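Local coordinates for protein aspartate aminotransferase (Leishmania major, PDB 4H51) that probably catalyses the pyridoxal-phosphate-dependent exchange of an amino group between L-aspartate and 2-oxoglutarate, working as a homodimer, at residues Glu95-Ile100 / Val105-Leu110; Val111-Leu116 / Val122-Lys127; Ser117-Val122 / Trp147-Gly152; Leu129-Asp134 / Asp295-Glu300; Gln225-Ser230 / Gly275-Leu280. All coordinates share one frame; numbering follows the deposited sequence.

Interaction 1: Glu95-Ile100 / Val105-Leu110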
# COMPACT_ATOMS: atom_id res chain seq x y z
N GLU B 95 11.49 -8.61 13.92
CA GLU B 95 12.90 -8.38 13.62
C GLU B 95 13.17 -6.93 13.25
O GLU B 95 14.25 -6.37 13.63
CB GLU B 95 13.41 -9.29 12.50
CG GLU B 95 13.48 -10.78 12.79
CD GLU B 95 14.49 -11.19 13.86
OE1 GLU B 95 15.36 -10.38 14.25
OE2 GLU B 95 14.40 -12.36 14.25
N ALA B 96 12.24 -6.30 12.53
CA ALA B 96 12.41 -4.94 12.08
C ALA B 96 12.46 -4.00 13.27
O ALA B 96 13.33 -3.15 13.35
CB ALA B 96 11.28 -4.54 11.10
N VAL B 97 11.57 -4.16 14.24
CA VAL B 97 11.55 -3.21 15.36
C VAL B 97 12.79 -3.41 16.25
O VAL B 97 13.27 -2.44 16.87
CB VAL B 97 10.22 -3.20 16.20
CG1 VAL B 97 9.01 -2.83 15.30
CG2 VAL B 97 10.03 -4.49 16.94
N LYS B 98 13.30 -4.64 16.28
CA LYS B 98 14.54 -4.94 16.99
C LYS B 98 15.71 -4.13 16.50
O LYS B 98 16.56 -3.75 17.30
CB LYS B 98 14.95 -6.41 16.85
CG LYS B 98 14.46 -7.29 17.95
CD LYS B 98 14.94 -8.73 17.86
CE LYS B 98 13.82 -9.64 18.37
NZ LYS B 98 14.20 -11.07 18.62
N ILE B 99 15.82 -3.88 15.21
CA ILE B 99 17.01 -3.16 14.73
C ILE B 99 16.97 -1.72 15.20
O ILE B 99 17.98 -1.07 15.32
CB ILE B 99 17.24 -3.23 13.20
CG1 ILE B 99 16.29 -2.32 12.44
CG2 ILE B 99 17.21 -4.69 12.74
CD1 ILE B 99 16.80 -1.93 11.06
N ILE B 100 15.77 -1.21 15.45
CA ILE B 100 15.70 0.16 15.88
C ILE B 100 15.94 0.25 17.39
O ILE B 100 16.77 1.06 17.80
CB ILE B 100 14.49 0.95 15.31
CG1 ILE B 100 14.51 2.38 15.83
CG2 ILE B 100 13.13 0.25 15.48
CD1 ILE B 100 15.55 3.20 15.05
N VAL B 105 14.09 -4.34 26.83
CA VAL B 105 12.76 -4.33 27.46
C VAL B 105 11.71 -3.62 26.59
O VAL B 105 10.52 -3.98 26.63
CB VAL B 105 12.82 -3.69 28.85
N GLU B 106 12.13 -2.62 25.80
CA GLU B 106 11.18 -1.85 24.98
C GLU B 106 10.37 -2.76 24.02
O GLU B 106 9.22 -2.46 23.70
CB GLU B 106 11.88 -0.70 24.21
N LEU B 107 10.96 -3.90 23.62
CA LEU B 107 10.31 -4.85 22.69
C LEU B 107 9.02 -5.55 23.19
O LEU B 107 8.26 -6.13 22.39
CB LEU B 107 11.30 -5.94 22.25
CG LEU B 107 12.62 -5.54 21.57
CD1 LEU B 107 13.27 -6.78 20.97
CD2 LEU B 107 12.45 -4.45 20.50
N GLU B 108 8.76 -5.50 24.49
CA GLU B 108 7.54 -6.10 25.06
C GLU B 108 6.49 -5.00 25.28
O GLU B 108 5.29 -5.28 25.42
CB GLU B 108 7.86 -6.81 26.40
N ASN B 109 6.96 -3.75 25.31
CA ASN B 109 6.11 -2.59 25.52
C ASN B 109 5.61 -1.95 24.22
O ASN B 109 5.11 -0.84 24.24
CB ASN B 109 6.87 -1.54 26.36
N LEU B 110 5.70 -2.63 23.08
CA LEU B 110 5.39 -1.92 21.83
C LEU B 110 4.33 -2.61 20.97
O LEU B 110 4.09 -3.80 21.12
CB LEU B 110 6.65 -1.63 21.06
CG LEU B 110 7.41 -2.72 20.34
CD1 LEU B 110 6.60 -3.32 19.19
CD2 LEU B 110 8.71 -2.12 19.82
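Val97 and Leu110 meet through their branches, Val97 CG2 lying 4.0 Å from Leu110 CD2 as the two side chains run past each other in opposite directions. The same CG2 also looks onto Leu107, whose CD2 is 4.3 Å away, so one valine methyl faces both leucines. CG2 gets there by standing between the backbone N and the carbonyl carbon of Val97, which leaves CG1 beside the N. Leu107 reaches toward the helix with its CG anti to its own carbonyl carbon (chi1 -57°).

The second apolar patch uses the aliphatic part of a charged side chain. Lys98 runs crosswise to Leu107 and lays its chain over one methyl: CD1 of Leu107 is 3.9 Å from Lys98 CE. The approach of Lys98 CG to the same methyl is closer than carbons normally come and is doubtful in detail. The contact closes a helix-loop-strand connection, in which helix 90-101 is folded back on the link leading into edge strand 110-116 of the central mixed sheet. Val97 also touches Ser278 and Leu110 touches Leu280, both on strand 274-280.

Polar bonds here stay within each side or lead elsewhere. In the link, Glu108 N bonds to Val105 O at 3.2 Å and Asn109 N to Glu106 O at 3.1 Å, making the short turn from which Leu107 projects. On the helix, the carbonyl O of Ile99 receives Gln233 NE2 and Arg248 NH2, while Ile100 O receives Arg248 NE.

Interaction 2: Val111-Leu116 / Val122-Lys127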
# COMPACT_ATOMS: atom_id res chain seq x y z
N VAL B 111 3.62 -1.80 20.19
CA VAL B 111 2.61 -2.27 19.25
C VAL B 111 3.11 -1.87 17.87
O VAL B 111 3.54 -0.71 17.66
CB VAL B 111 1.16 -1.80 19.64
CG1 VAL B 111 1.12 -0.33 20.00
CG2 VAL B 111 0.10 -2.13 18.58
N ALA B 112 3.10 -2.82 16.94
CA ALA B 112 3.68 -2.56 15.62
C ALA B 112 2.93 -3.31 14.52
O ALA B 112 2.44 -4.41 14.76
CB ALA B 112 5.16 -2.99 15.62
N VAL B 113 2.88 -2.70 13.34
CA VAL B 113 2.34 -3.32 12.14
C VAL B 113 3.31 -3.10 10.99
O VAL B 113 4.12 -2.10 11.01
CB VAL B 113 0.95 -2.73 11.73
CG1 VAL B 113 -0.16 -3.06 12.76
CG2 VAL B 113 1.00 -1.22 11.50
N GLN B 114 3.22 -3.99 10.00
CA GLN B 114 3.86 -3.80 8.72
C GLN B 114 3.10 -2.73 7.92
O GLN B 114 1.86 -2.64 7.96
CB GLN B 114 3.92 -5.16 7.95
CG GLN B 114 4.54 -5.07 6.57
CD GLN B 114 4.57 -6.37 5.86
OE1 GLN B 114 4.51 -7.41 6.52
NE2 GLN B 114 4.73 -6.35 4.52
N THR B 115 3.84 -1.91 7.19
CA THR B 115 3.28 -0.82 6.41
C THR B 115 3.82 -0.83 4.99
O THR B 115 4.77 -1.53 4.69
CB THR B 115 3.65 0.54 7.04
OG1 THR B 115 5.11 0.65 7.07
CG2 THR B 115 3.04 0.68 8.47
N LEU B 116 3.23 0.01 4.13
CA LEU B 116 3.76 0.21 2.78
C LEU B 116 5.00 1.11 2.85
O LEU B 116 4.97 2.28 2.47
CB LEU B 116 2.69 0.77 1.84
CG LEU B 116 1.85 -0.29 1.10
CD1 LEU B 116 2.71 -1.03 0.09
CD2 LEU B 116 1.13 -1.27 2.04
N VAL B 122 4.29 6.69 7.67
CA VAL B 122 4.06 8.10 8.03
C VAL B 122 2.57 8.38 7.84
O VAL B 122 1.96 8.94 8.73
CB VAL B 122 4.92 9.09 7.25
CG1 VAL B 122 4.51 10.57 7.55
CG2 VAL B 122 6.38 8.85 7.60
N SER B 123 1.99 7.97 6.70
CA SER B 123 0.57 8.18 6.48
C SER B 123 -0.29 7.50 7.53
O SER B 123 -1.22 8.12 8.10
CB SER B 123 0.20 7.68 5.08
OG SER B 123 -1.17 7.87 4.83
N LEU B 124 -0.01 6.20 7.75
CA LEU B 124 -0.77 5.45 8.75
C LEU B 124 -0.65 6.05 10.17
O LEU B 124 -1.64 6.12 10.92
CB LEU B 124 -0.36 3.97 8.78
CG LEU B 124 -1.11 3.06 9.76
CD1 LEU B 124 -2.60 3.01 9.44
CD2 LEU B 124 -0.62 1.60 9.68
N GLY B 125 0.56 6.41 10.55
CA GLY B 125 0.82 7.04 11.85
C GLY B 125 0.08 8.36 11.96
O GLY B 125 -0.51 8.65 12.99
N ALA B 126 0.12 9.16 10.91
CA ALA B 126 -0.56 10.45 10.91
C ALA B 126 -2.05 10.26 11.09
O ALA B 126 -2.66 11.02 11.85
CB ALA B 126 -0.27 11.26 9.65
N LYS B 127 -2.62 9.23 10.45
CA LYS B 127 -4.04 8.89 10.65
C LYS B 127 -4.32 8.36 12.03
O LYS B 127 -5.29 8.75 12.68
CB LYS B 127 -4.52 7.88 9.58
CG LYS B 127 -4.52 8.48 8.19
CD LYS B 127 -5.04 7.56 7.08
CE LYS B 127 -4.34 7.91 5.76
NZ LYS B 127 -5.02 7.43 4.51
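Thr115 faces Leu124 with its methyl and uses its hydroxyl elsewhere: OG1 is hydrogen-bonded to Ser117 O, an oxygen that also takes the backbone N of Ala121 in the first turn of the helix. This is a strand-helix unit of the fold type I aminotransferase core, edge strand 110-116 leading into helix 117-129, which packs back on the strand's face.

The packing converges on one methyl. CD2 of Leu124 lies 3.7 Å from Val113 CG2 and 4.0 Å from Thr115 CG2, bridging two residues that point from the same side of the strand. Leu124 and Val113 cross at about a right angle. The leucine extends toward the strand because its CG is anti to its backbone N (chi1 -178°). In Thr115 the oxygen occupies the place between backbone N and carbonyl carbon (chi1 59°), and this turns CG2 to the leucine.

Outside the pair, Val113 touches Met294 and Asp295, and Leu124 touches Leu297, all on helix 287-299; Leu277 of strand 274-280 meets both Thr115 and Leu124. Further along the helix, Lys127 NZ forms a salt bridge with Glu301, and the residue packs on Lys127 of the second subunit. Within the helix, Ala126 N reaches Val122 O at 2.9 Å and Lys127 N reaches Ser123 O at 3.0 Å.

Interaction 3: Ser117-Val122 / Trp147-Gly152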
# COMPACT_ATOMS: atom_id res chain seq x y z
N SER B 117 6.09 0.54 3.32
CA SER B 117 7.35 1.24 3.47
C SER B 117 7.22 2.41 4.45
O SER B 117 6.23 2.49 5.22
CB SER B 117 7.90 1.66 2.10
OG SER B 117 9.29 1.35 2.05
N GLY B 118 8.16 3.34 4.40
CA GLY B 118 8.16 4.47 5.31
C GLY B 118 7.08 5.46 5.01
O GLY B 118 6.54 6.08 5.90
N THR B 119 6.77 5.66 3.73
CA THR B 119 5.71 6.59 3.38
C THR B 119 4.42 6.06 3.99
O THR B 119 3.70 6.80 4.62
CB THR B 119 5.51 6.79 1.86
OG1 THR B 119 6.74 7.18 1.20
CG2 THR B 119 4.38 7.80 1.59
N GLY B 120 4.14 4.78 3.77
CA GLY B 120 2.95 4.13 4.32
C GLY B 120 2.87 4.28 5.82
O GLY B 120 1.79 4.49 6.40
N ALA B 121 4.02 4.13 6.49
CA ALA B 121 4.05 4.27 7.95
C ALA B 121 3.78 5.70 8.41
O ALA B 121 3.13 5.91 9.45
CB ALA B 121 5.41 3.75 8.49
N VAL B 122 4.29 6.69 7.67
CA VAL B 122 4.06 8.10 8.03
C VAL B 122 2.57 8.38 7.84
O VAL B 122 1.96 8.94 8.73
CB VAL B 122 4.92 9.09 7.25
CG1 VAL B 122 4.51 10.57 7.55
CG2 VAL B 122 6.38 8.85 7.60
N TRP B 147 11.37 16.69 4.16
CA TRP B 147 11.04 15.89 3.01
C TRP B 147 9.83 16.46 2.38
O TRP B 147 8.79 16.59 3.02
CB TRP B 147 10.75 14.51 3.47
CG TRP B 147 10.36 13.51 2.42
CD1 TRP B 147 10.95 13.29 1.19
CD2 TRP B 147 9.41 12.43 2.60
NE1 TRP B 147 10.39 12.19 0.58
CE2 TRP B 147 9.47 11.62 1.38
CE3 TRP B 147 8.53 12.08 3.59
CZ2 TRP B 147 8.61 10.53 1.18
CZ3 TRP B 147 7.69 10.97 3.39
CH2 TRP B 147 7.75 10.21 2.22
N PRO B 148 9.91 16.78 1.06
CA PRO B 148 8.79 17.46 0.48
C PRO B 148 7.50 16.73 0.65
O PRO B 148 6.48 17.38 0.77
CB PRO B 148 9.17 17.54 -1.00
CG PRO B 148 10.65 17.64 -0.98
CD PRO B 148 11.07 16.73 0.15
N ASN B 149 7.51 15.39 0.73
CA ASN B 149 6.26 14.67 0.86
C ASN B 149 5.62 14.70 2.26
O ASN B 149 4.48 14.35 2.40
CB ASN B 149 6.44 13.21 0.43
CG ASN B 149 5.13 12.55 -0.06
OD1 ASN B 149 4.30 13.22 -0.65
ND2 ASN B 149 5.01 11.19 0.09
N HIS B 150 6.33 15.11 3.32
CA HIS B 150 5.71 15.17 4.67
C HIS B 150 4.43 15.96 4.67
O HIS B 150 3.44 15.54 5.24
CB HIS B 150 6.65 15.77 5.75
CG HIS B 150 7.60 14.77 6.39
ND1 HIS B 150 8.80 15.14 6.95
CD2 HIS B 150 7.52 13.39 6.54
CE1 HIS B 150 9.41 14.06 7.43
NE2 HIS B 150 8.65 12.99 7.16
N TYR B 151 4.47 17.16 4.07
CA TYR B 151 3.32 18.08 4.12
C TYR B 151 2.04 17.45 3.55
O TYR B 151 0.95 17.42 4.19
CB TYR B 151 3.72 19.44 3.42
CG TYR B 151 2.77 20.56 3.79
CD1 TYR B 151 1.52 20.71 3.11
CD2 TYR B 151 3.04 21.42 4.86
CE1 TYR B 151 0.60 21.71 3.46
CE2 TYR B 151 2.11 22.40 5.24
CZ TYR B 151 0.90 22.55 4.53
OH TYR B 151 -0.01 23.54 4.91
N GLY B 152 2.16 16.90 2.35
CA GLY B 152 1.02 16.29 1.68
C GLY B 152 0.49 15.09 2.41
O GLY B 152 -0.71 14.88 2.50
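Thr119 and Val122 are the residues of Ser117-Val122 that meet the second segment, at Trp147, Asn149 and His150. Their helix opens with the phosphate-binding turn of the aminotransferase fold. Ser117 OG, at the start, is hydrogen-bonded to OP3 of the pyridoxal-phosphate lysine at position 265, and Gly118 follows with its backbone N on the same oxygen. The N-terminal end of the helix thus faces the phosphate, and its dipole probably helps to stabilise the charge there.

Thr119 comes next, with OG1 beside its backbone N and CG2 anti to that N (chi1 -55°). OG1 approaches the rim of the indole near the ring plane, 3.4 Å from Trp147 CH2, while it is hydrogen-bonded to OP1 of the cofactor and to Thr303 OG1 of the second subunit. CG2 instead lies across Asn149, 3.8 Å from ND2, whose hydrogen bond goes to Arg299 O of the second subunit. Asn149 in turn covers an indole face: its CB sits 3.4 Å above the Trp147 plane, over the ring centre.

One turn further on, Val122 points at the second helix, its CG1 4.2 Å from His150 CD2. The imidazole is held at both nitrogens, ND1 on Thr146 OG1 and NE2 on Asp229 OD2; on one face it has Trp147 CB, 4.0 Å above its plane.

Interaction 4: Leu129-Asp134 / Asp295-Glu300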
# COMPACT_ATOMS: atom_id res chain seq x y z
N LEU B 129 -2.91 9.07 14.75
CA LEU B 129 -2.76 10.18 15.72
C LEU B 129 -4.02 11.04 15.75
O LEU B 129 -4.30 11.68 16.76
CB LEU B 129 -1.53 11.01 15.38
CG LEU B 129 -0.21 10.36 15.82
CD1 LEU B 129 1.00 11.07 15.26
CD2 LEU B 129 -0.04 10.18 17.31
N THR B 130 -4.77 11.08 14.65
CA THR B 130 -6.06 11.80 14.63
C THR B 130 -7.08 11.13 15.56
O THR B 130 -8.11 11.74 15.85
CB THR B 130 -6.65 11.96 13.21
OG1 THR B 130 -7.18 10.71 12.72
CG2 THR B 130 -5.59 12.51 12.25
N ARG B 131 -6.81 9.91 16.03
CA ARG B 131 -7.68 9.26 17.02
C ARG B 131 -7.33 9.54 18.48
O ARG B 131 -8.07 9.12 19.37
CB ARG B 131 -7.72 7.75 16.78
CG ARG B 131 -8.01 7.32 15.34
CD ARG B 131 -9.36 7.84 14.92
NE ARG B 131 -9.60 7.60 13.52
CZ ARG B 131 -10.13 6.49 13.04
NH1 ARG B 131 -10.49 5.49 13.87
NH2 ARG B 131 -10.31 6.38 11.73
N VAL B 132 -6.19 10.20 18.70
CA VAL B 132 -5.63 10.48 20.04
C VAL B 132 -5.58 12.01 20.25
O VAL B 132 -5.68 12.49 21.37
CB VAL B 132 -4.21 9.88 20.18
CG1 VAL B 132 -3.85 9.68 21.63
CG2 VAL B 132 -4.11 8.55 19.46
N PHE B 133 -5.43 12.77 19.16
CA PHE B 133 -5.32 14.23 19.19
C PHE B 133 -6.42 14.81 18.31
O PHE B 133 -6.96 14.14 17.46
CB PHE B 133 -3.94 14.71 18.66
CG PHE B 133 -2.81 14.35 19.54
CD1 PHE B 133 -2.16 13.12 19.39
CD2 PHE B 133 -2.39 15.21 20.56
CE1 PHE B 133 -1.13 12.75 20.23
CE2 PHE B 133 -1.33 14.85 21.41
CZ PHE B 133 -0.72 13.62 21.25
N ASP B 134 -6.74 16.08 18.53
CA ASP B 134 -7.73 16.75 17.70
C ASP B 134 -7.05 17.31 16.48
O ASP B 134 -6.49 18.39 16.55
CB ASP B 134 -8.39 17.87 18.52
CG ASP B 134 -9.35 18.67 17.72
OD1 ASP B 134 -9.64 18.28 16.60
OD2 ASP B 134 -9.87 19.70 18.25
N ASP B 295 -5.09 -1.74 12.54
CA ASP B 295 -5.71 -2.71 11.64
C ASP B 295 -6.97 -2.17 10.94
O ASP B 295 -7.19 -2.41 9.75
CB ASP B 295 -6.01 -4.01 12.38
CG ASP B 295 -4.74 -4.84 12.66
OD1 ASP B 295 -3.61 -4.53 12.18
OD2 ASP B 295 -4.90 -5.87 13.31
N SER B 296 -7.80 -1.43 11.66
CA SER B 296 -9.00 -0.89 11.06
C SER B 296 -8.60 0.07 9.95
O SER B 296 -9.24 0.05 8.90
CB SER B 296 -9.99 -0.23 12.05
OG SER B 296 -9.40 0.93 12.65
N LEU B 297 -7.53 0.85 10.15
CA LEU B 297 -7.10 1.84 9.15
C LEU B 297 -6.54 1.14 7.94
O LEU B 297 -6.80 1.51 6.77
CB LEU B 297 -6.10 2.85 9.75
CG LEU B 297 -6.66 3.82 10.82
CD1 LEU B 297 -5.56 4.44 11.63
CD2 LEU B 297 -7.58 4.88 10.22
N ILE B 298 -5.76 0.09 8.20
CA ILE B 298 -5.17 -0.69 7.12
C ILE B 298 -6.26 -1.36 6.27
O ILE B 298 -6.29 -1.26 5.03
CB ILE B 298 -4.24 -1.78 7.68
CG1 ILE B 298 -3.01 -1.15 8.35
CG2 ILE B 298 -3.86 -2.79 6.58
CD1 ILE B 298 -2.25 -2.10 9.26
N ARG B 299 -7.17 -2.07 6.94
CA ARG B 299 -8.22 -2.83 6.25
C ARG B 299 -9.07 -1.96 5.34
O ARG B 299 -9.48 -2.39 4.25
CB ARG B 299 -9.14 -3.48 7.28
CG ARG B 299 -10.29 -4.31 6.76
CD ARG B 299 -9.91 -5.38 5.74
NE ARG B 299 -10.91 -6.45 5.74
CZ ARG B 299 -11.16 -7.28 4.72
NH1 ARG B 299 -10.55 -7.20 3.55
NH2 ARG B 299 -12.06 -8.24 4.88
N GLU B 300 -9.31 -0.73 5.76
CA GLU B 300 -10.19 0.14 4.98
C GLU B 300 -9.47 0.81 3.80
O GLU B 300 -10.09 1.51 2.97
CB GLU B 300 -10.96 1.10 5.89
CG GLU B 300 -10.19 2.27 6.36
CD GLU B 300 -10.74 2.94 7.63
OE1 GLU B 300 -10.12 3.91 8.00
OE2 GLU B 300 -11.74 2.52 8.25
O HOH W 1 -11.27 3.37 10.87
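Arg131 lays its guanidinium end against Leu297, with NH2 3.5 Å and CZ 4.1 Å from Leu297 CD2. Here the turn that leaves helix 117-129 is joined to the C-terminal end of helix 287-299, in the large domain of the aminotransferase fold. The two side chains lie alongside, pointing opposite ways, and the methyl approaches the guanidinium obliquely.

A water provides the polar link. It accepts from Arg131 NH2 at 3.3 Å, lying in the guanidinium plane at its edge, and donates to Glu300 OE2 at 2.8 Å. The water thus bridges two charged groups that lie too far apart for a salt bridge, Glu300 OE1 being 4.5 Å from Arg131 NH2. Arg131 bends at chi2 (-61°), which swings its far end over to the helix from its exposed position.

Further out, Leu297 is backed by Lys127 of helix 117-129, and Glu300 packs on Ala156 of the second subunit. Arg299, just before Glu300, forms a salt bridge through NE with Asp30 OD1 of the second subunit, tying this helix end to the dimer interface. The turn bearing Arg131 is closed by one carbonyl: Leu129 O accepts both Val132 N, at 3.1 Å, and Phe133 N, at 2.9 Å.

Interaction 5: Gln225-Ser230 / Gly275-Leu280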
# COMPACT_ATOMS: atom_id res chain seq x y z
N GLN B 225 3.76 14.78 21.61
CA GLN B 225 3.91 13.48 20.93
C GLN B 225 5.08 13.54 19.98
O GLN B 225 5.14 14.41 19.06
CB GLN B 225 2.66 13.12 20.14
CG GLN B 225 2.77 11.81 19.35
CD GLN B 225 2.80 10.58 20.23
OE1 GLN B 225 1.97 10.43 21.16
NE2 GLN B 225 3.78 9.69 20.00
N VAL B 226 5.98 12.58 20.14
CA VAL B 226 7.09 12.41 19.16
C VAL B 226 6.74 11.36 18.11
O VAL B 226 6.39 10.21 18.43
CB VAL B 226 8.42 12.04 19.88
CG1 VAL B 226 9.51 11.69 18.89
CG2 VAL B 226 8.89 13.17 20.81
N PHE B 227 6.92 11.72 16.85
CA PHE B 227 6.79 10.81 15.69
C PHE B 227 8.10 10.83 14.91
O PHE B 227 8.39 11.76 14.19
CB PHE B 227 5.61 11.26 14.82
CG PHE B 227 5.18 10.29 13.75
CD1 PHE B 227 5.72 9.05 13.62
CD2 PHE B 227 4.16 10.67 12.87
CE1 PHE B 227 5.29 8.15 12.66
CE2 PHE B 227 3.71 9.80 11.91
CZ PHE B 227 4.27 8.53 11.79
N PHE B 228 8.91 9.79 15.06
CA PHE B 228 10.16 9.65 14.33
C PHE B 228 9.92 9.11 12.94
O PHE B 228 9.18 8.14 12.75
CB PHE B 228 11.15 8.72 15.07
CG PHE B 228 11.94 9.39 16.16
CD1 PHE B 228 12.87 10.38 15.85
CD2 PHE B 228 11.84 8.97 17.49
CE1 PHE B 228 13.63 10.97 16.85
CE2 PHE B 228 12.57 9.55 18.48
CZ PHE B 228 13.46 10.59 18.16
N ASP B 229 10.55 9.73 11.96
CA ASP B 229 10.59 9.23 10.61
C ASP B 229 12.00 8.66 10.48
O ASP B 229 12.99 9.42 10.56
CB ASP B 229 10.37 10.37 9.60
CG ASP B 229 10.25 9.89 8.17
OD1 ASP B 229 10.72 8.76 7.89
OD2 ASP B 229 9.71 10.64 7.31
N SER B 230 12.10 7.34 10.37
CA SER B 230 13.38 6.64 10.34
C SER B 230 13.60 5.92 9.01
O SER B 230 13.33 4.73 8.87
CB SER B 230 13.45 5.67 11.54
OG SER B 230 14.67 4.99 11.54
N GLY B 275 8.13 -1.71 5.29
CA GLY B 275 8.26 -0.74 6.40
C GLY B 275 7.49 -1.22 7.61
O GLY B 275 6.73 -2.19 7.54
N THR B 276 7.65 -0.50 8.73
CA THR B 276 6.79 -0.69 9.87
C THR B 276 6.38 0.63 10.51
O THR B 276 7.05 1.67 10.39
CB THR B 276 7.45 -1.53 11.00
OG1 THR B 276 8.51 -0.80 11.64
CG2 THR B 276 8.00 -2.90 10.47
N LEU B 277 5.28 0.54 11.27
CA LEU B 277 4.88 1.62 12.19
C LEU B 277 4.80 1.02 13.57
O LEU B 277 4.18 -0.04 13.76
CB LEU B 277 3.50 2.22 11.80
CG LEU B 277 2.95 3.26 12.79
CD1 LEU B 277 3.67 4.61 12.71
CD2 LEU B 277 1.46 3.43 12.50
N SER B 278 5.41 1.69 14.55
CA SER B 278 5.48 1.17 15.88
C SER B 278 5.25 2.31 16.93
O SER B 278 5.59 3.47 16.69
CB SER B 278 6.80 0.44 16.11
OG SER B 278 7.88 1.31 16.12
N LEU B 279 4.63 1.93 18.03
CA LEU B 279 4.41 2.78 19.18
C LEU B 279 4.90 2.08 20.44
O LEU B 279 4.54 0.93 20.70
CB LEU B 279 2.91 3.05 19.39
CG LEU B 279 2.47 3.95 20.56
CD1 LEU B 279 3.01 5.37 20.46
CD2 LEU B 279 0.96 4.00 20.69
N LEU B 280 5.65 2.81 21.23
CA LEU B 280 5.97 2.43 22.59
C LEU B 280 4.91 2.96 23.52
O LEU B 280 4.69 4.17 23.57
CB LEU B 280 7.27 3.11 23.02
CG LEU B 280 8.51 2.75 22.21
CD1 LEU B 280 9.76 3.45 22.81
CD2 LEU B 280 8.69 1.24 22.15
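Phe227 lies crosswise to Leu277, the leucine bringing its CD1 to within 3.9 Å of Phe227 CE1 and 4.1 Å of Phe227 CZ. The methyl comes in obliquely to the ring. Each side chain has its CG anti to the backbone N (chi1 -169° in Phe227), and their ends come closer together than their first bonds suggest.

Gln225 and Leu279 form a looser second pair, with Gln225 NE2 4.4 Å from Leu279 CD1. The two strands are not neighbours in the central mixed sheet of this fold type I enzyme: strand 258-262 runs between them, and its Leu258 touches both Phe227 and Leu277. The amide of Gln225 is held at both its N and its O. NE2 bonds to Val226 O at 3.1 Å, with an N-H...O angle of 154° and the donor 50° above the carbonyl plane, and also to Glu256 O. OE1 takes Trp21 NE1 of the second subunit, and that Trp21 also packs on Leu279.

Edge strand 110-116 and strand 274-280 put interactions 1, 2 and 5 side by side. The centres of 2 and 5 are 8 Å apart, and Val113 O is 2.9 Å from Leu277 N. The centre of interaction 1 lies 15 Å from that of interaction 2, yet they touch through Val97 and Ala112. Helix 117-129 serves both interaction 2 and interaction 3, which share Val122, while Leu124 carries the packing on to Leu297 of interaction 4. The 117-122 side of interaction 3 binds the cofactor phosphate; His150 NE2 then reaches Asp229 OD2 of the 225-230 strand at 2.6 Å, joining interaction 5 to the active site. Interactions 2 to 5 all touch the second subunit.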